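Local coordinates for protein member of DUF4221 family (Bacteroides vulgatus, PDB 3S9J) that is of unknown function but folds as a six-bladed beta-propeller, each blade a four-stranded antiparallel sheet, at residues A[183-188]-A[214-219]; A[218-223]-A[242-247]; A[146-151]-A[199-204]; A[163-168]-A[177-182]. One frame throughout, in Å; residues are numbered along the deposited sequence.

Contact 1. Residues A[183-188]-A[214-219]; sequences FYPPIF and CGFFGY
The seam between two neighbouring blades of the propeller is closed here by an aromatic cluster, in which Tyr184 and Phe188 converge on Phe216. Phe188 brings its edge to the ring face of Phe216 in an offset edge-to-face pair, with centroids 5.7 Å apart and planes at 65°. Tyr184 crosses the same side chain at about a right angle, its CD2 lying 3.7 Å from Phe216 CE1. Between them Pro185 meets the ring tip to tip, with CD 3.5 Å from Phe216 CZ; its rigid, apolar ring suits a loop with no backbone bond to this strand. That loop, 183-188, leaves the outer strand 177-183 of one blade and runs over the end of strand 211-216 in the next. An alanine in place of Phe216 would probably open a gap in the cluster and leave Tyr184 CD2, the Phe188 edge and Pro185 CD without the ring they meet. Beyond the strand a type I turn, closed by Tyr219 N bonding to Phe216 O at 3.2 Å, carries Tyr219 under the branched Ile187. There Ile187 CD1 sits over one ring face, 3.9 Å from the centroid, in a CH-pi contact. The hydroxyl of buried Tyr184 is satisfied by Gln149 O.

Contact 2. Residues A[218-223]-A[242-247]; sequences GYDSLM and KSMKPK
Asp220 lays its carboxylate against the hydroxyl of Ser243 and the backbone N-H of Met244, both oxygens engaged by the facing loop. The place is a rim of the propeller: 218-220 is the end of the connection leading into strand 221-225, and the facing residues 242-247 belong to the long loop that follows the outer strand 231-235 of the same blade. Met244 N donates to Asp220 OD1 at 2.8 Å, a fairly straight bond that reaches the oxygen from above the carboxylate plane, 39° out of it. The other oxygen, OD2, takes the Ser243 hydroxyl, with OG at 2.7 Å, also from above the plane. Ser243 can reach it because OG stands anti to its own backbone N (chi1 171°). An aspartate suits the spot: its short chain presents two acceptors to a loop offering an N-H and a hydroxyl side by side. A weak bond from Asp220 N to Met244 O supplements them. Gly218 is where the backbones press together; a beta carbon there would come within 2.8 Å of Pro246 CA, consistent with a glycine at this position. Selenomethionine Met244 packs its CG 3.4 Å from Gly218 O. Tyr219 and Lys245 lie side by side, pointing the same way, with Tyr219 CE1 3.7 Å from Lys245 CD, so that the lysine's methylenes touch the ring at that one atom. A water completes the grip, donating to Asp220 OD1 at 2.6 Å and to Lys242 O at 2.9 Å.

Contact 3. Residues A[146-151]-A[199-204]; sequences FLRQEI and YGFSYD. With GOL (glycerol), chain R; FMT (formic acid), chain F.
Tyr199 faces Ile151 just ahead of strand 201-206, the first strand of its propeller blade, which runs nearly antiparallel to strand 144-148 of the blade before it, with no direct hydrogen bond between the two segments. Ile151 CG2 lies over one face of the tyrosine ring and CG1 comes 3.4 Å from its OH, while O3 of a glycerol, probably from the crystallisation liquor, lies over the opposite face. An alanine in place of Tyr199 would probably uncover Ile151 and deprive the glycerol of the ring it rests on. Tyr199 O accepts from a water at 2.8 Å, which in turn accepts from Arg148 NH2. Gly200 gives its N-H to a formic acid, O2 at 2.9 Å; a beta carbon would clash with that oxygen. Phe201 then offers a face to the extended Arg148 chain, whose CD stands 3.9 Å from the centroid, 25° off the normal. An arginine suits this wall because its methylenes cover the ring while its charged end goes on to Glu150: NH1 lies 3.1 Å from OE2, a salt bridge on the carboxylate's anti lone pair. Tyr203, whose OH also bonds Ala138 N, shares a water with Arg148 N; that water lies 2.6 Å from Tyr203 OH and 3.1 Å from the amide nitrogen.

Contact 4. Residues A[163-168]-A[177-182]; sequences RTHMFA and VKWIPI. With FMT (formic acid), chain E.
His165 and Trp179 both set CG anti to their carbonyl carbon (chi1 -61° and -70°), and these torsions help bring the two flat groups together. The imidazole and the five-membered ring of the indole form an offset stack, with centroids 4.2 Å apart and planes at 8°. The offset places Trp179 CB over the centre of the imidazole, 3.5 Å from its centroid, in a CH-pi contact, while His165 ND1 lies over the indole face. At the edge of the imidazole, near its plane, Ile180 O stands 3.1 Å from His165 CD2. A histidine suits this site because its small ring can stack by one face while its edge C-H, probably somewhat polarised, lies close to a carbonyl.

The two segments belong to the hairpin of strands 165-171 and 177-183, the third and fourth of their propeller blade, and both strands turn a corner here, at Met166 and at Pro181. Ala168 and Trp179 are an antiparallel non-hydrogen-bonded pair, and the small methyl of Ala168 fits beside the indole, with CB 4.1 Å from Trp179 CE3. Ile180 N bonds to Phe167 O at 3.1 Å. At the corner, Met166 N makes a nearly straight bond of 2.8 Å to Ile182 O. Pro181 centres an inverse gamma turn, in which Ile182 N returns to Ile180 O at 2.7 Å. That turn directs Ile182 back to the hydrophobic interior, where its CG2 lies 4.0 Å from SE of selenomethionine Met166. Phe167 N is buried here without a partner in the model; the Phe167 ring meets Tyr203 edge-to-face.

Contact 1 is the most buried, a purely apolar and aromatic seam without hydrogen bonds between its segments. Contact 3 joins the same two blades but lies nearest the centre of the chain, partly open, and works through waters and an arginine laid over a phenylalanine, with glycerol and formic acid, probably from the crystallisation liquor, bound beside it. Contact 4, by contrast, stays within one blade as a backbone-paired hairpin, and contact 2 binds a loop to its own blade at the partly exposed rim through a carboxylate. Contacts 1 and 2 share Gly218 and Tyr219, and Phe188 of the first packs on Pro246 of the second. Contacts 3 and 4 meet through backbone bonds between neighbouring strands.

Contact 1. Residues A[183-188]-A[214-219]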
# COMPACT_ATOMS: atom_id res chain seq x y z
N PHE A 183 1.69 -1.58 -19.04
CA PHE A 183 1.31 -0.20 -19.35
C PHE A 183 -0.03 0.16 -18.68
O PHE A 183 -0.85 -0.70 -18.39
CB PHE A 183 1.21 -0.04 -20.86
CG PHE A 183 2.53 -0.24 -21.55
CD1 PHE A 183 3.45 0.81 -21.62
CD2 PHE A 183 2.89 -1.47 -22.07
CE1 PHE A 183 4.68 0.63 -22.24
CE2 PHE A 183 4.12 -1.65 -22.70
CZ PHE A 183 5.01 -0.59 -22.76
N TYR A 184 -0.24 1.45 -18.48
CA TYR A 184 -1.51 1.90 -17.94
C TYR A 184 -2.63 1.54 -18.92
O TYR A 184 -2.45 1.60 -20.12
CB TYR A 184 -1.50 3.41 -17.70
CG TYR A 184 -0.86 3.82 -16.43
CD1 TYR A 184 0.52 3.97 -16.34
CD2 TYR A 184 -1.63 4.08 -15.30
CE1 TYR A 184 1.14 4.37 -15.12
CE2 TYR A 184 -1.02 4.47 -14.10
CZ TYR A 184 0.35 4.63 -14.02
OH TYR A 184 0.93 5.03 -12.81
N PRO A 185 -3.77 1.10 -18.40
CA PRO A 185 -4.87 0.69 -19.25
C PRO A 185 -5.57 1.91 -19.86
O PRO A 185 -5.50 3.02 -19.29
CB PRO A 185 -5.80 -0.06 -18.29
CG PRO A 185 -5.52 0.52 -16.95
CD PRO A 185 -4.06 0.89 -16.97
N PRO A 186 -6.22 1.73 -21.02
CA PRO A 186 -6.88 2.86 -21.71
C PRO A 186 -8.25 3.18 -21.13
O PRO A 186 -9.26 3.14 -21.85
CB PRO A 186 -6.99 2.35 -23.15
CG PRO A 186 -7.19 0.87 -22.99
CD PRO A 186 -6.30 0.49 -21.81
N ILE A 187 -8.27 3.50 -19.84
CA ILE A 187 -9.52 3.75 -19.11
C ILE A 187 -9.62 5.18 -18.58
O ILE A 187 -10.48 5.46 -17.75
CB ILE A 187 -9.72 2.73 -17.95
CG1 ILE A 187 -8.63 2.88 -16.88
CG2 ILE A 187 -9.76 1.31 -18.50
CD1 ILE A 187 -8.71 1.84 -15.73
N PHE A 188 -8.71 6.06 -19.02
CA PHE A 188 -8.61 7.43 -18.54
C PHE A 188 -8.98 8.37 -19.69
O PHE A 188 -8.26 8.47 -20.67
CB PHE A 188 -7.20 7.71 -18.04
CG PHE A 188 -6.77 6.75 -16.99
CD1 PHE A 188 -7.22 6.91 -15.68
CD2 PHE A 188 -5.97 5.68 -17.30
CE1 PHE A 188 -6.85 6.01 -14.70
CE2 PHE A 188 -5.58 4.78 -16.31
CZ PHE A 188 -6.04 4.94 -15.02
N CYS A 214 -2.90 -5.88 -9.69
CA CYS A 214 -3.03 -4.43 -9.56
C CYS A 214 -4.51 -4.05 -9.59
O CYS A 214 -5.27 -4.52 -10.43
CB CYS A 214 -2.34 -3.70 -10.68
SG CYS A 214 -0.58 -4.10 -10.84
N GLY A 215 -4.88 -3.17 -8.65
CA GLY A 215 -6.25 -2.66 -8.52
C GLY A 215 -6.26 -1.14 -8.56
O GLY A 215 -5.91 -0.48 -7.59
N PHE A 216 -6.64 -0.59 -9.72
CA PHE A 216 -6.83 0.85 -9.87
C PHE A 216 -7.97 1.27 -8.96
O PHE A 216 -9.00 0.64 -8.90
CB PHE A 216 -7.11 1.26 -11.34
CG PHE A 216 -5.87 1.33 -12.17
CD1 PHE A 216 -5.12 2.49 -12.21
CD2 PHE A 216 -5.42 0.20 -12.83
CE1 PHE A 216 -3.95 2.54 -12.92
CE2 PHE A 216 -4.24 0.22 -13.52
CZ PHE A 216 -3.51 1.40 -13.60
N PHE A 217 -7.73 2.33 -8.19
CA PHE A 217 -8.71 2.81 -7.24
C PHE A 217 -10.05 3.12 -7.92
O PHE A 217 -11.12 2.88 -7.35
CB PHE A 217 -8.21 4.05 -6.52
CG PHE A 217 -6.88 3.87 -5.80
CD1 PHE A 217 -6.55 2.68 -5.17
CD2 PHE A 217 -5.97 4.93 -5.74
CE1 PHE A 217 -5.31 2.55 -4.48
CE2 PHE A 217 -4.74 4.79 -5.08
CZ PHE A 217 -4.44 3.61 -4.45
N GLY A 218 -10.00 3.61 -9.14
CA GLY A 218 -11.23 4.02 -9.84
C GLY A 218 -11.87 2.98 -10.73
O GLY A 218 -12.73 3.33 -11.53
N TYR A 219 -11.50 1.71 -10.59
CA TYR A 219 -11.93 0.69 -11.55
C TYR A 219 -12.45 -0.58 -10.90
O TYR A 219 -11.87 -1.10 -9.96
CB TYR A 219 -10.76 0.34 -12.48
CG TYR A 219 -11.10 -0.32 -13.81
CD1 TYR A 219 -12.23 0.05 -14.54
CD2 TYR A 219 -10.26 -1.27 -14.36
CE1 TYR A 219 -12.50 -0.54 -15.78
CE2 TYR A 219 -10.52 -1.87 -15.59
CZ TYR A 219 -11.64 -1.50 -16.29
OH TYR A 219 -11.88 -2.08 -17.52

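Contact 2. Residues A[218-223]-A[242-247]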
# COMPACT_ATOMS: atom_id res chain seq x y z
N GLY A 218 -10.00 3.61 -9.14
CA GLY A 218 -11.23 4.02 -9.84
C GLY A 218 -11.87 2.98 -10.73
O GLY A 218 -12.73 3.33 -11.53
N TYR A 219 -11.50 1.71 -10.59
CA TYR A 219 -11.93 0.69 -11.55
C TYR A 219 -12.45 -0.58 -10.90
O TYR A 219 -11.87 -1.10 -9.96
CB TYR A 219 -10.76 0.34 -12.48
CG TYR A 219 -11.10 -0.32 -13.81
CD1 TYR A 219 -12.23 0.05 -14.54
CD2 TYR A 219 -10.26 -1.27 -14.36
CE1 TYR A 219 -12.50 -0.54 -15.78
CE2 TYR A 219 -10.52 -1.87 -15.59
CZ TYR A 219 -11.64 -1.50 -16.29
OH TYR A 219 -11.88 -2.08 -17.52
N ASP A 220 -13.54 -1.11 -11.46
CA ASP A 220 -14.17 -2.34 -10.99
C ASP A 220 -13.29 -3.58 -11.09
O ASP A 220 -13.51 -4.53 -10.36
CB ASP A 220 -15.40 -2.66 -11.83
CG ASP A 220 -16.56 -1.75 -11.55
OD1 ASP A 220 -16.45 -0.77 -10.80
OD2 ASP A 220 -17.62 -2.09 -12.07
N SER A 221 -12.33 -3.60 -12.01
CA SER A 221 -11.61 -4.83 -12.31
C SER A 221 -10.17 -4.81 -11.82
O SER A 221 -9.53 -3.75 -11.77
CB SER A 221 -11.65 -5.12 -13.82
OG SER A 221 -12.97 -5.45 -14.23
N LEU A 222 -9.70 -5.99 -11.45
CA LEU A 222 -8.29 -6.21 -11.14
C LEU A 222 -7.52 -6.67 -12.38
O LEU A 222 -8.04 -7.43 -13.20
CB LEU A 222 -8.14 -7.30 -10.07
CG LEU A 222 -8.71 -7.01 -8.69
CD1 LEU A 222 -8.59 -8.28 -7.83
CD2 LEU A 222 -7.98 -5.80 -8.06
N MSE A 223 -6.26 -6.25 -12.45
CA MSE A 223 -5.35 -6.59 -13.52
C MSE A 223 -4.36 -7.58 -12.97
O MSE A 223 -3.80 -7.38 -11.88
CB MSE A 223 -4.61 -5.31 -13.93
CG MSE A 223 -3.87 -5.38 -15.21
SE MSE A 223 -2.71 -3.83 -15.30
CE MSE A 223 -1.20 -4.64 -14.46
N LYS A 242 -21.95 1.40 -7.20
CA LYS A 242 -22.24 1.50 -8.62
C LYS A 242 -20.96 1.15 -9.38
O LYS A 242 -19.85 1.46 -8.92
CB LYS A 242 -22.64 2.96 -8.89
CG LYS A 242 -23.28 3.24 -10.19
CD LYS A 242 -23.50 4.75 -10.35
CE LYS A 242 -24.18 5.07 -11.67
NZ LYS A 242 -25.54 4.50 -11.67
N SER A 243 -21.09 0.52 -10.54
CA SER A 243 -19.93 0.23 -11.39
C SER A 243 -19.20 1.52 -11.73
O SER A 243 -19.83 2.56 -11.93
CB SER A 243 -20.36 -0.51 -12.66
OG SER A 243 -19.27 -0.60 -13.55
N MSE A 244 -17.86 1.48 -11.76
CA MSE A 244 -17.08 2.69 -12.02
C MSE A 244 -15.89 2.49 -12.94
O MSE A 244 -15.34 1.38 -13.09
CB MSE A 244 -16.59 3.30 -10.69
CG MSE A 244 -15.57 2.48 -9.96
SE MSE A 244 -14.86 3.37 -8.36
CE MSE A 244 -16.43 3.37 -7.34
N LYS A 245 -15.50 3.61 -13.56
CA LYS A 245 -14.21 3.77 -14.22
C LYS A 245 -13.57 5.05 -13.68
O LYS A 245 -14.26 5.90 -13.10
CB LYS A 245 -14.36 3.85 -15.75
CG LYS A 245 -15.11 2.65 -16.37
CD LYS A 245 -14.39 2.01 -17.59
CE LYS A 245 -14.35 2.91 -18.82
NZ LYS A 245 -13.83 2.17 -20.03
N PRO A 246 -12.24 5.19 -13.83
CA PRO A 246 -11.62 6.31 -13.16
C PRO A 246 -12.06 7.66 -13.70
O PRO A 246 -12.50 7.78 -14.85
CB PRO A 246 -10.11 6.08 -13.40
CG PRO A 246 -9.99 4.63 -13.68
CD PRO A 246 -11.23 4.31 -14.44
N LYS A 247 -11.99 8.63 -12.82
CA LYS A 247 -12.32 10.01 -13.15
C LYS A 247 -11.13 10.81 -12.67
O LYS A 247 -10.90 10.96 -11.47
CB LYS A 247 -13.59 10.47 -12.43
CG LYS A 247 -14.45 11.45 -13.26
CD LYS A 247 -13.98 12.90 -13.21
CE LYS A 247 -14.82 13.74 -12.25
NZ LYS A 247 -14.09 14.19 -11.01
O HOH W 1 -17.55 -0.28 -8.52

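Contact 3. Residues A[146-151]-A[199-204]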
# COMPACT_ATOMS: atom_id res chain seq x y z
N PHE A 146 11.11 -4.11 -8.00
CA PHE A 146 10.08 -3.59 -8.88
C PHE A 146 9.21 -2.65 -8.11
O PHE A 146 8.77 -2.99 -6.99
CB PHE A 146 9.22 -4.72 -9.39
CG PHE A 146 9.90 -5.59 -10.39
CD1 PHE A 146 10.93 -6.46 -10.01
CD2 PHE A 146 9.50 -5.56 -11.73
CE1 PHE A 146 11.53 -7.28 -10.95
CE2 PHE A 146 10.13 -6.38 -12.67
CZ PHE A 146 11.13 -7.23 -12.27
N LEU A 147 8.96 -1.50 -8.70
CA LEU A 147 8.29 -0.34 -8.07
C LEU A 147 7.23 0.23 -9.03
O LEU A 147 7.48 0.27 -10.22
CB LEU A 147 9.29 0.82 -7.86
CG LEU A 147 10.38 0.81 -6.78
CD1 LEU A 147 10.46 2.17 -6.12
CD2 LEU A 147 10.14 -0.23 -5.73
N ARG A 148 6.16 0.79 -8.48
CA ARG A 148 5.22 1.56 -9.28
C ARG A 148 5.89 2.75 -9.90
O ARG A 148 6.77 3.38 -9.29
CB ARG A 148 4.05 2.02 -8.39
CG ARG A 148 3.14 3.06 -8.96
CD ARG A 148 1.91 3.25 -8.06
NE ARG A 148 1.15 4.42 -8.46
CZ ARG A 148 1.36 5.67 -8.05
NH1 ARG A 148 2.34 5.97 -7.21
NH2 ARG A 148 0.57 6.63 -8.52
N GLN A 149 5.43 3.12 -11.09
CA GLN A 149 5.86 4.35 -11.72
C GLN A 149 4.64 5.25 -12.04
O GLN A 149 3.57 4.76 -12.39
CB GLN A 149 6.64 4.03 -12.99
CG GLN A 149 7.99 3.42 -12.65
CD GLN A 149 8.95 4.43 -12.08
OE1 GLN A 149 9.54 5.23 -12.81
NE2 GLN A 149 9.13 4.40 -10.78
N GLU A 150 4.86 6.55 -11.86
CA GLU A 150 3.82 7.55 -12.13
C GLU A 150 3.97 8.09 -13.57
O GLU A 150 4.90 7.71 -14.30
CB GLU A 150 3.86 8.65 -11.04
CG GLU A 150 3.45 8.15 -9.62
CD GLU A 150 3.37 9.26 -8.57
OE1 GLU A 150 3.54 10.43 -8.97
OE2 GLU A 150 3.14 8.98 -7.36
N ILE A 151 3.05 8.95 -14.00
CA ILE A 151 3.10 9.53 -15.35
C ILE A 151 4.30 10.49 -15.56
O ILE A 151 4.74 11.13 -14.64
CB ILE A 151 1.77 10.23 -15.72
CG1 ILE A 151 1.49 11.38 -14.75
CG2 ILE A 151 0.64 9.20 -15.70
CD1 ILE A 151 0.28 12.23 -15.09
N TYR A 199 -5.59 8.38 -10.93
CA TYR A 199 -5.01 7.24 -11.67
C TYR A 199 -4.19 6.33 -10.77
O TYR A 199 -3.44 5.50 -11.25
CB TYR A 199 -4.18 7.71 -12.87
CG TYR A 199 -3.00 8.57 -12.54
CD1 TYR A 199 -3.14 9.94 -12.40
CD2 TYR A 199 -1.74 8.02 -12.36
CE1 TYR A 199 -2.06 10.75 -12.09
CE2 TYR A 199 -0.65 8.83 -12.04
CZ TYR A 199 -0.82 10.20 -11.90
OH TYR A 199 0.22 11.04 -11.59
N GLY A 200 -4.41 6.43 -9.47
CA GLY A 200 -3.70 5.61 -8.52
C GLY A 200 -4.10 4.15 -8.58
O GLY A 200 -5.24 3.80 -8.98
N PHE A 201 -3.19 3.30 -8.12
CA PHE A 201 -3.49 1.89 -7.95
C PHE A 201 -2.73 1.30 -6.79
O PHE A 201 -1.66 1.79 -6.42
CB PHE A 201 -3.22 1.06 -9.21
CG PHE A 201 -1.77 0.98 -9.62
CD1 PHE A 201 -1.21 1.94 -10.46
CD2 PHE A 201 -0.99 -0.11 -9.26
CE1 PHE A 201 0.11 1.84 -10.89
CE2 PHE A 201 0.33 -0.22 -9.69
CZ PHE A 201 0.88 0.76 -10.48
N SER A 202 -3.29 0.24 -6.23
CA SER A 202 -2.63 -0.60 -5.25
C SER A 202 -2.23 -1.89 -5.94
O SER A 202 -2.78 -2.25 -6.99
CB SER A 202 -3.60 -0.87 -4.08
OG SER A 202 -3.10 -1.82 -3.12
N TYR A 203 -1.25 -2.59 -5.40
CA TYR A 203 -0.84 -3.86 -6.02
C TYR A 203 -0.29 -4.76 -4.93
O TYR A 203 0.07 -4.31 -3.84
CB TYR A 203 0.20 -3.64 -7.14
CG TYR A 203 1.52 -3.08 -6.68
CD1 TYR A 203 1.71 -1.72 -6.56
CD2 TYR A 203 2.58 -3.91 -6.36
CE1 TYR A 203 2.90 -1.17 -6.11
CE2 TYR A 203 3.78 -3.41 -5.92
CZ TYR A 203 3.95 -2.04 -5.77
OH TYR A 203 5.13 -1.52 -5.33
N ASP A 204 -0.23 -6.04 -5.24
CA ASP A 204 0.46 -6.98 -4.40
C ASP A 204 1.07 -8.06 -5.28
O ASP A 204 0.71 -8.20 -6.45
CB ASP A 204 -0.47 -7.58 -3.35
CG ASP A 204 0.26 -7.95 -2.04
OD1 ASP A 204 1.51 -8.05 -2.02
OD2 ASP A 204 -0.45 -8.12 -1.01
C1 GOL R . -1.08 11.02 -8.05
O1 GOL R . 0.17 11.35 -7.50
C2 GOL R . -1.59 9.69 -7.48
O2 GOL R . -0.56 8.87 -6.97
C3 GOL R . -2.33 8.93 -8.58
O3 GOL R . -3.41 9.68 -9.11
C FMT F . -5.53 8.58 -6.80
O1 FMT F . -5.19 9.76 -6.91
O2 FMT F . -6.14 7.98 -7.68
O HOH W 2 5.58 1.05 -5.46
O HOH W 3 -0.75 5.25 -10.53

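Contact 4. Residues A[163-168]-A[177-182]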
# COMPACT_ATOMS: atom_id res chain seq x y z
N ARG A 163 1.05 3.90 -23.54
CA ARG A 163 2.50 4.03 -23.74
C ARG A 163 3.24 4.37 -22.45
O ARG A 163 4.46 4.57 -22.48
CB ARG A 163 2.78 5.11 -24.79
CG ARG A 163 2.19 4.82 -26.15
CD ARG A 163 2.84 5.72 -27.18
NE ARG A 163 2.38 7.11 -27.06
CZ ARG A 163 1.54 7.71 -27.91
NH1 ARG A 163 1.04 7.06 -28.96
NH2 ARG A 163 1.19 8.97 -27.70
N THR A 164 2.53 4.48 -21.33
CA THR A 164 3.15 4.85 -20.06
C THR A 164 3.30 3.60 -19.20
O THR A 164 2.35 2.86 -18.99
CB THR A 164 2.26 5.92 -19.32
OG1 THR A 164 2.14 7.09 -20.14
CG2 THR A 164 2.84 6.29 -17.94
N HIS A 165 4.51 3.37 -18.69
CA HIS A 165 4.79 2.17 -17.92
C HIS A 165 4.26 2.30 -16.49
O HIS A 165 4.48 3.31 -15.82
CB HIS A 165 6.30 1.92 -17.83
CG HIS A 165 6.96 1.72 -19.15
ND1 HIS A 165 7.52 2.76 -19.87
CD2 HIS A 165 7.16 0.60 -19.87
CE1 HIS A 165 8.04 2.28 -20.99
NE2 HIS A 165 7.84 0.97 -21.02
N MSE A 166 3.64 1.22 -16.01
CA MSE A 166 3.19 1.11 -14.64
C MSE A 166 4.29 0.75 -13.63
O MSE A 166 4.13 1.02 -12.46
CB MSE A 166 2.06 0.10 -14.51
CG MSE A 166 0.69 0.63 -15.04
SE MSE A 166 -0.66 -0.74 -15.03
CE MSE A 166 -0.76 -0.93 -13.18
N PHE A 167 5.35 0.07 -14.09
CA PHE A 167 6.42 -0.39 -13.23
C PHE A 167 7.79 -0.20 -13.86
O PHE A 167 7.92 -0.16 -15.09
CB PHE A 167 6.25 -1.88 -12.94
CG PHE A 167 5.09 -2.18 -12.04
CD1 PHE A 167 5.25 -2.20 -10.66
CD2 PHE A 167 3.83 -2.43 -12.57
CE1 PHE A 167 4.18 -2.47 -9.83
CE2 PHE A 167 2.76 -2.69 -11.74
CZ PHE A 167 2.94 -2.72 -10.38
N ALA A 168 8.78 -0.07 -13.01
CA ALA A 168 10.18 -0.11 -13.39
C ALA A 168 10.89 -0.97 -12.36
O ALA A 168 10.38 -1.14 -11.25
CB ALA A 168 10.79 1.26 -13.43
N VAL A 177 18.32 0.50 -14.18
CA VAL A 177 16.85 0.62 -14.16
C VAL A 177 16.30 0.16 -15.51
O VAL A 177 16.85 0.50 -16.56
CB VAL A 177 16.41 2.05 -13.82
CG1 VAL A 177 14.86 2.21 -13.99
CG2 VAL A 177 16.83 2.43 -12.37
N LYS A 178 15.25 -0.66 -15.48
CA LYS A 178 14.56 -1.12 -16.67
C LYS A 178 13.09 -0.75 -16.57
O LYS A 178 12.49 -0.85 -15.50
CB LYS A 178 14.62 -2.64 -16.81
CG LYS A 178 16.00 -3.23 -16.83
CD LYS A 178 15.94 -4.72 -17.10
CE LYS A 178 17.10 -5.46 -16.42
NZ LYS A 178 16.71 -5.99 -15.08
N TRP A 179 12.50 -0.33 -17.68
CA TRP A 179 11.05 -0.15 -17.74
C TRP A 179 10.45 -1.53 -17.95
O TRP A 179 10.94 -2.31 -18.77
CB TRP A 179 10.63 0.68 -18.95
CG TRP A 179 10.97 2.13 -18.96
CD1 TRP A 179 11.74 2.78 -19.88
CD2 TRP A 179 10.49 3.13 -18.05
NE1 TRP A 179 11.79 4.12 -19.59
CE2 TRP A 179 11.02 4.37 -18.49
CE3 TRP A 179 9.64 3.10 -16.93
CZ2 TRP A 179 10.75 5.57 -17.83
CZ3 TRP A 179 9.38 4.28 -16.28
CH2 TRP A 179 9.93 5.51 -16.73
N ILE A 180 9.37 -1.83 -17.26
CA ILE A 180 8.71 -3.12 -17.35
C ILE A 180 7.53 -2.94 -18.31
O ILE A 180 6.80 -1.96 -18.19
CB ILE A 180 8.23 -3.58 -15.98
CG1 ILE A 180 9.42 -3.57 -14.98
CG2 ILE A 180 7.61 -4.97 -16.07
CD1 ILE A 180 10.65 -4.37 -15.45
N PRO A 181 7.36 -3.85 -19.28
CA PRO A 181 6.33 -3.63 -20.33
C PRO A 181 4.89 -3.96 -19.87
O PRO A 181 4.18 -4.80 -20.47
CB PRO A 181 6.82 -4.50 -21.48
CG PRO A 181 7.52 -5.64 -20.79
CD PRO A 181 8.19 -5.03 -19.60
N ILE A 182 4.48 -3.29 -18.80
CA ILE A 182 3.13 -3.33 -18.24
C ILE A 182 2.71 -1.88 -18.25
O ILE A 182 3.32 -1.05 -17.57
CB ILE A 182 3.12 -3.84 -16.80
CG1 ILE A 182 3.60 -5.30 -16.74
CG2 ILE A 182 1.69 -3.73 -16.17
CD1 ILE A 182 3.84 -5.74 -15.26
C FMT E . 4.40 9.57 -24.19
O1 FMT E . 3.58 8.86 -24.78
O2 FMT E . 4.66 9.40 -23.00